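Local coordinates for replicase polyprotein 1a (Avian infectious bronchitis virus, PDB 3LD1), which gives rise to the non-structural proteins of the viral replicase, the crystallised portion being a fragment of nsp2 whose own role is not settled, at residues 35-40 with 136-141; 120-125 with 129-134. The protein carries 3 engineered substitutions. All blocks are in the same frame, centred on the assembly; numbering follows the deposited sequence.

Interaction 1 (35-40 with 136-141); sequences AVRQKF and VAAKIQ
R37 reaches from helix 30-46 over the backbone of V136-A138 and is the only residue of 35-40 to touch 136-141. The base of the chain packs on V136, R37 CB lying 4.2 Å from V136 CG2, and R37 CG passes 3.8 Å from V136 O. With CG anti to the backbone N (chi1 177°) the chain sets out toward the loop; a bend at chi2 (58°) then carries the guanidinium along it. There R37 NH1 approaches V136 O to 3.6 Å, too far to count as a hydrogen bond, and lies 3.9 Å from A137 CA. R37 NH2 meets A138 CB at 3.7 Å, the guanidinium being oblique to its neighbours. The loop is the connection between helices 128-134 and 140-162, with K139 as the N-cap residue of the latter, so the arginine joins helix 30-46 to the start of a long helix distant in sequence. Its polar end is held by acids beyond the two segments: NE forms a salt bridge with D41, one turn later on the same helix, and NH2 forms another with D17 of helix 13-20. The D17 carboxylate also accepts hydrogen bonds from A138 N and K139 N, and would thereby fix the loop and the guanidinium against each other, probably offsetting much of the arginine's charge in this buried setting.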
loop_
_atom_site.group_PDB
_atom_site.type_symbol
_atom_site.label_atom_id
_atom_site.label_comp_id
_atom_site.label_asym_id
_atom_site.label_seq_id
_atom_site.Cartn_x
_atom_site.Cartn_y
_atom_site.Cartn_z
ATOM N N ALA A 35 3.565 -5.286 -13.469
ATOM C CA ALA A 35 2.634 -5.993 -14.363
ATOM C C ALA A 35 3.324 -6.484 -15.673
ATOM O O ALA A 35 3.198 -7.694 -16.073
ATOM C CB ALA A 35 1.346 -5.137 -14.630
ATOM N N VAL A 36 4.102 -5.593 -16.279
ATOM C CA VAL A 36 4.807 -5.896 -17.527
ATOM C C VAL A 36 5.861 -7.030 -17.357
ATOM O O VAL A 36 5.931 -7.957 -18.193
ATOM C CB VAL A 36 5.493 -4.642 -18.135
ATOM C CG1 VAL A 36 6.064 -4.972 -19.448
ATOM C CG2 VAL A 36 4.492 -3.412 -18.264
ATOM N N ARG A 37 6.658 -6.991 -16.286
ATOM C CA ARG A 37 7.683 -8.000 -16.112
ATOM C C ARG A 37 7.004 -9.331 -15.754
ATOM O O ARG A 37 7.405 -10.396 -16.208
ATOM C CB ARG A 37 8.709 -7.536 -15.063
ATOM C CG ARG A 37 9.831 -8.553 -14.718
ATOM C CD ARG A 37 10.599 -8.920 -15.950
ATOM N NE ARG A 37 11.539 -10.080 -15.833
ATOM C CZ ARG A 37 12.772 -9.908 -15.382
ATOM N NH1 ARG A 37 13.121 -8.696 -14.958
ATOM N NH2 ARG A 37 13.613 -10.917 -15.321
ATOM N N GLN A 38 5.935 -9.271 -14.980
ATOM C CA GLN A 38 5.228 -10.516 -14.639
ATOM C C GLN A 38 4.654 -11.179 -15.907
ATOM O O GLN A 38 4.857 -12.365 -16.125
ATOM C CB GLN A 38 4.182 -10.282 -13.516
ATOM C CG GLN A 38 2.948 -11.190 -13.641
ATOM C CD GLN A 38 1.718 -10.633 -12.834
ATOM O OE1 GLN A 38 1.660 -10.674 -11.573
ATOM N NE2 GLN A 38 0.735 -10.091 -13.585
ATOM N N LYS A 39 3.991 -10.413 -16.769
ATOM C CA LYS A 39 3.464 -10.982 -18.067
ATOM C C LYS A 39 4.576 -11.629 -18.896
ATOM O O LYS A 39 4.441 -12.681 -19.561
ATOM C CB LYS A 39 2.837 -9.852 -18.897
ATOM C CG LYS A 39 2.196 -10.247 -20.217
ATOM C CD LYS A 39 1.359 -9.030 -20.790
ATOM C CE LYS A 39 0.653 -9.471 -22.079
ATOM N NZ LYS A 39 -0.767 -8.905 -22.129
ATOM N N PHE A 40 5.703 -10.957 -18.871
ATOM C CA PHE A 40 6.743 -11.441 -19.727
ATOM C C PHE A 40 7.319 -12.749 -19.139
ATOM O O PHE A 40 7.472 -13.754 -19.850
ATOM C CB PHE A 40 7.762 -10.331 -19.945
ATOM C CG PHE A 40 9.060 -10.802 -20.500
ATOM C CD1 PHE A 40 9.340 -10.661 -21.858
ATOM C CD2 PHE A 40 10.039 -11.374 -19.663
ATOM C CE1 PHE A 40 10.602 -11.077 -22.391
ATOM C CE2 PHE A 40 11.280 -11.787 -20.166
ATOM C CZ PHE A 40 11.566 -11.636 -21.535
ATOM N N VAL A 136 12.245 -4.415 -10.283
ATOM C CA VAL A 136 11.509 -5.659 -10.582
ATOM C C VAL A 136 12.417 -6.710 -11.173
ATOM O O VAL A 136 11.946 -7.724 -11.669
ATOM C CB VAL A 136 10.223 -5.427 -11.512
ATOM C CG1 VAL A 136 9.154 -4.687 -10.749
ATOM C CG2 VAL A 136 10.570 -4.612 -12.730
ATOM N N ALA A 137 13.724 -6.483 -11.089
ATOM C CA ALA A 137 14.674 -7.450 -11.568
ATOM C C ALA A 137 14.419 -8.798 -10.917
ATOM O O ALA A 137 14.050 -8.808 -9.787
ATOM C CB ALA A 137 16.060 -6.967 -11.277
ATOM N N ALA A 138 14.555 -9.919 -11.632
ATOM C CA ALA A 138 14.710 -11.260 -11.006
ATOM C C ALA A 138 15.917 -11.403 -10.043
ATOM O O ALA A 138 15.841 -12.171 -9.066
ATOM C CB ALA A 138 14.760 -12.389 -12.086
ATOM N N LYS A 139 17.055 -10.791 -10.324
ATOM C CA LYS A 139 18.168 -11.102 -9.447
ATOM C C LYS A 139 17.976 -10.442 -8.109
ATOM O O LYS A 139 17.887 -9.184 -7.940
ATOM C CB LYS A 139 19.580 -10.814 -10.008
ATOM C CG LYS A 139 20.637 -11.895 -9.529
ATOM C CD LYS A 139 22.045 -11.425 -9.499
ATOM C CE LYS A 139 23.066 -12.524 -9.106
ATOM N NZ LYS A 139 22.470 -13.871 -9.538
ATOM N N ILE A 140 17.895 -11.317 -7.145
ATOM C CA ILE A 140 17.424 -10.885 -5.866
ATOM C C ILE A 140 18.263 -9.720 -5.354
ATOM O O ILE A 140 17.755 -8.654 -4.923
ATOM C CB ILE A 140 17.474 -12.054 -4.948
ATOM C CG1 ILE A 140 16.344 -13.027 -5.309
ATOM C CG2 ILE A 140 17.412 -11.608 -3.524
ATOM C CD1 ILE A 140 16.549 -14.432 -4.764
ATOM N N GLN A 141 19.550 -9.909 -5.415
ATOM C CA GLN A 141 20.496 -8.985 -4.889
ATOM C C GLN A 141 20.350 -7.622 -5.515
ATOM O O GLN A 141 20.663 -6.617 -4.879
ATOM C CB GLN A 141 21.887 -9.619 -5.142
ATOM C CG GLN A 141 23.159 -8.801 -4.880
ATOM C CD GLN A 141 24.393 -9.385 -5.674
ATOM O OE1 GLN A 141 25.520 -9.312 -5.214
ATOM N NE2 GLN A 141 24.148 -9.982 -6.848
#

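Interaction 2 (120-125 with 129-134); sequences LTLDEI and TEILWL. Engineered in segment 120-125: L120 (natural residue Gln).
The backbones come closest at D123 and I131, whose CA atoms are 7.3 Å apart, where a 3-10 turn at 122-124, at the C-terminal end of the preceding helix, lies beside helix 128-134. Short i to i+3 bonds tighten that turn: E124 N donates to T121 O and I125 N to L122 O. No hydrogen bond links the two segments, and the contact is apolar. I131 extends CD1 onto the turn itself, I131 CD1 lying 3.9 Å from D123 CA and 4.0 Å from D123 CB, so its methyl end rests against backbone as well as side chain. Two successive helical elements joined by a short connection thus pack against each other, with L122, I131 and L134 buried between them. L122 CG stands anti to the backbone N (chi1 -161°), and L122 CD2 is presented to two partners, I131 CD1 and L134 CD1, each at 4.1 Å. The L122 and I131 chains run side by side in opposing senses. Helix 140-162 adjoins this apolar patch through R149, which touches L122 and I131 and forms a salt bridge with the D123 carboxylate. Toward the connection, E130 turns its carboxylate to K97 of helix 93-103, a salt bridge made through OE1.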
loop_
_atom_site.group_PDB
_atom_site.type_symbol
_atom_site.label_atom_id
_atom_site.label_comp_id
_atom_site.label_asym_id
_atom_site.label_seq_id
_atom_site.Cartn_x
_atom_site.Cartn_y
_atom_site.Cartn_z
ATOM N N LEU A 120 20.824 4.801 -2.674
ATOM C CA LEU A 120 20.345 6.142 -2.441
ATOM C C LEU A 120 20.847 6.962 -3.621
ATOM O O LEU A 120 20.224 7.900 -4.089
ATOM C CB LEU A 120 20.978 6.624 -1.136
ATOM C CG LEU A 120 20.998 8.144 -0.859
ATOM C CD1 LEU A 120 19.520 8.630 -0.640
ATOM C CD2 LEU A 120 21.924 8.478 0.300
ATOM N N THR A 121 21.979 6.515 -4.111
ATOM C CA THR A 121 22.790 7.145 -5.135
ATOM C C THR A 121 22.474 6.653 -6.560
ATOM O O THR A 121 22.884 7.222 -7.573
ATOM C CB THR A 121 24.197 6.741 -4.724
ATOM O OG1 THR A 121 24.764 7.853 -4.028
ATOM C CG2 THR A 121 25.022 6.331 -5.836
ATOM N N LEU A 122 21.745 5.570 -6.619
ATOM C CA LEU A 122 21.369 4.919 -7.828
ATOM C C LEU A 122 20.966 5.788 -9.053
ATOM O O LEU A 122 21.331 5.505 -10.197
ATOM C CB LEU A 122 20.269 3.937 -7.465
ATOM C CG LEU A 122 20.091 2.887 -8.505
ATOM C CD1 LEU A 122 21.329 2.080 -8.482
ATOM C CD2 LEU A 122 18.862 2.046 -8.190
ATOM N N ASP A 123 20.218 6.839 -8.825
ATOM C CA ASP A 123 19.812 7.704 -9.959
ATOM C C ASP A 123 21.027 8.491 -10.605
ATOM O O ASP A 123 20.914 9.045 -11.690
ATOM C CB ASP A 123 18.725 8.685 -9.476
ATOM C CG ASP A 123 19.178 9.464 -8.286
ATOM O OD1 ASP A 123 19.747 8.854 -7.357
ATOM O OD2 ASP A 123 19.048 10.688 -8.301
ATOM N N GLU A 124 22.165 8.534 -9.911
ATOM C CA GLU A 124 23.392 9.012 -10.508
ATOM C C GLU A 124 23.770 8.167 -11.703
ATOM O O GLU A 124 24.534 8.587 -12.510
ATOM C CB GLU A 124 24.549 8.976 -9.511
ATOM C CG GLU A 124 24.510 9.986 -8.393
ATOM C CD GLU A 124 25.794 9.880 -7.521
ATOM O OE1 GLU A 124 26.545 8.852 -7.672
ATOM O OE2 GLU A 124 26.034 10.813 -6.673
ATOM N N ILE A 125 23.264 6.960 -11.853
ATOM C CA ILE A 125 23.634 6.208 -13.057
ATOM C C ILE A 125 22.403 5.780 -13.871
ATOM O O ILE A 125 22.515 5.608 -15.069
ATOM C CB ILE A 125 24.588 5.013 -12.709
ATOM C CG1 ILE A 125 25.945 5.506 -12.155
ATOM C CG2 ILE A 125 24.739 4.000 -13.879
ATOM C CD1 ILE A 125 26.958 6.065 -13.213
ATOM N N THR A 129 12.963 5.302 -15.210
ATOM C CA THR A 129 12.424 4.099 -15.814
ATOM C C THR A 129 13.364 2.891 -15.575
ATOM O O THR A 129 12.940 1.707 -15.354
ATOM C CB THR A 129 12.263 4.452 -17.328
ATOM O OG1 THR A 129 11.181 5.386 -17.457
ATOM C CG2 THR A 129 12.066 3.241 -18.273
ATOM N N GLU A 130 14.652 3.165 -15.630
ATOM C CA GLU A 130 15.533 2.066 -15.535
ATOM C C GLU A 130 15.532 1.616 -14.060
ATOM O O GLU A 130 15.573 0.429 -13.788
ATOM C CB GLU A 130 16.917 2.460 -16.020
ATOM C CG GLU A 130 17.109 2.560 -17.545
ATOM C CD GLU A 130 18.402 3.305 -17.877
ATOM O OE1 GLU A 130 18.794 4.246 -17.114
ATOM O OE2 GLU A 130 19.041 2.951 -18.898
ATOM N N ILE A 131 15.461 2.571 -13.138
ATOM C CA ILE A 131 15.279 2.304 -11.750
ATOM C C ILE A 131 14.083 1.425 -11.510
ATOM O O ILE A 131 14.186 0.320 -10.932
ATOM C CB ILE A 131 15.145 3.606 -10.934
ATOM C CG1 ILE A 131 16.433 4.453 -11.123
ATOM C CG2 ILE A 131 14.835 3.257 -9.496
ATOM C CD1 ILE A 131 16.852 5.180 -9.941
ATOM N N LEU A 132 12.930 1.843 -12.007
ATOM C CA LEU A 132 11.773 0.954 -11.826
ATOM C C LEU A 132 12.042 -0.465 -12.337
ATOM O O LEU A 132 11.561 -1.373 -11.749
ATOM C CB LEU A 132 10.482 1.545 -12.368
ATOM C CG LEU A 132 9.484 2.506 -11.665
ATOM C CD1 LEU A 132 9.673 2.957 -10.146
ATOM C CD2 LEU A 132 9.303 3.738 -12.608
ATOM N N TRP A 133 12.802 -0.685 -13.393
ATOM C CA TRP A 133 12.992 -2.072 -13.869
ATOM C C TRP A 133 13.928 -2.852 -12.907
ATOM O O TRP A 133 13.719 -4.059 -12.586
ATOM C CB TRP A 133 13.504 -2.166 -15.330
ATOM C CG TRP A 133 12.564 -1.613 -16.490
ATOM C CD1 TRP A 133 12.903 -0.662 -17.404
ATOM C CD2 TRP A 133 11.206 -2.011 -16.847
ATOM N NE1 TRP A 133 11.862 -0.397 -18.255
ATOM C CE2 TRP A 133 10.823 -1.228 -17.965
ATOM C CE3 TRP A 133 10.281 -2.925 -16.318
ATOM C CZ2 TRP A 133 9.570 -1.326 -18.566
ATOM C CZ3 TRP A 133 9.057 -3.053 -16.937
ATOM C CH2 TRP A 133 8.697 -2.237 -18.052
ATOM N N LEU A 134 14.938 -2.148 -12.410
ATOM C CA LEU A 134 15.836 -2.712 -11.379
ATOM C C LEU A 134 14.986 -3.245 -10.203
ATOM O O LEU A 134 15.238 -4.347 -9.664
ATOM C CB LEU A 134 16.891 -1.690 -10.917
ATOM C CG LEU A 134 17.856 -1.284 -12.060
ATOM C CD1 LEU A 134 18.861 -0.247 -11.640
ATOM C CD2 LEU A 134 18.604 -2.473 -12.710
#

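Residues 120-134 lie in the chain between the two halves of interaction 1, and the centres of the two interactions are about 15 Å apart. Helix 128-134 adjoins both: its residue W133 packs on V36 of helix 30-46, with V36 CB 4.0 Å from W133 CH2, while another part of the helix meets 120-125. The loop of 136-141 then continues the chain into helix 140-162, which also borders interaction 2. Interaction 1 is buried, joins elements far apart in sequence and centres on a charged side chain paired in salt bridges with acids outside it. Interaction 2 is local and only partly buried, with aliphatic side chains inside and its charged residues towards the surface.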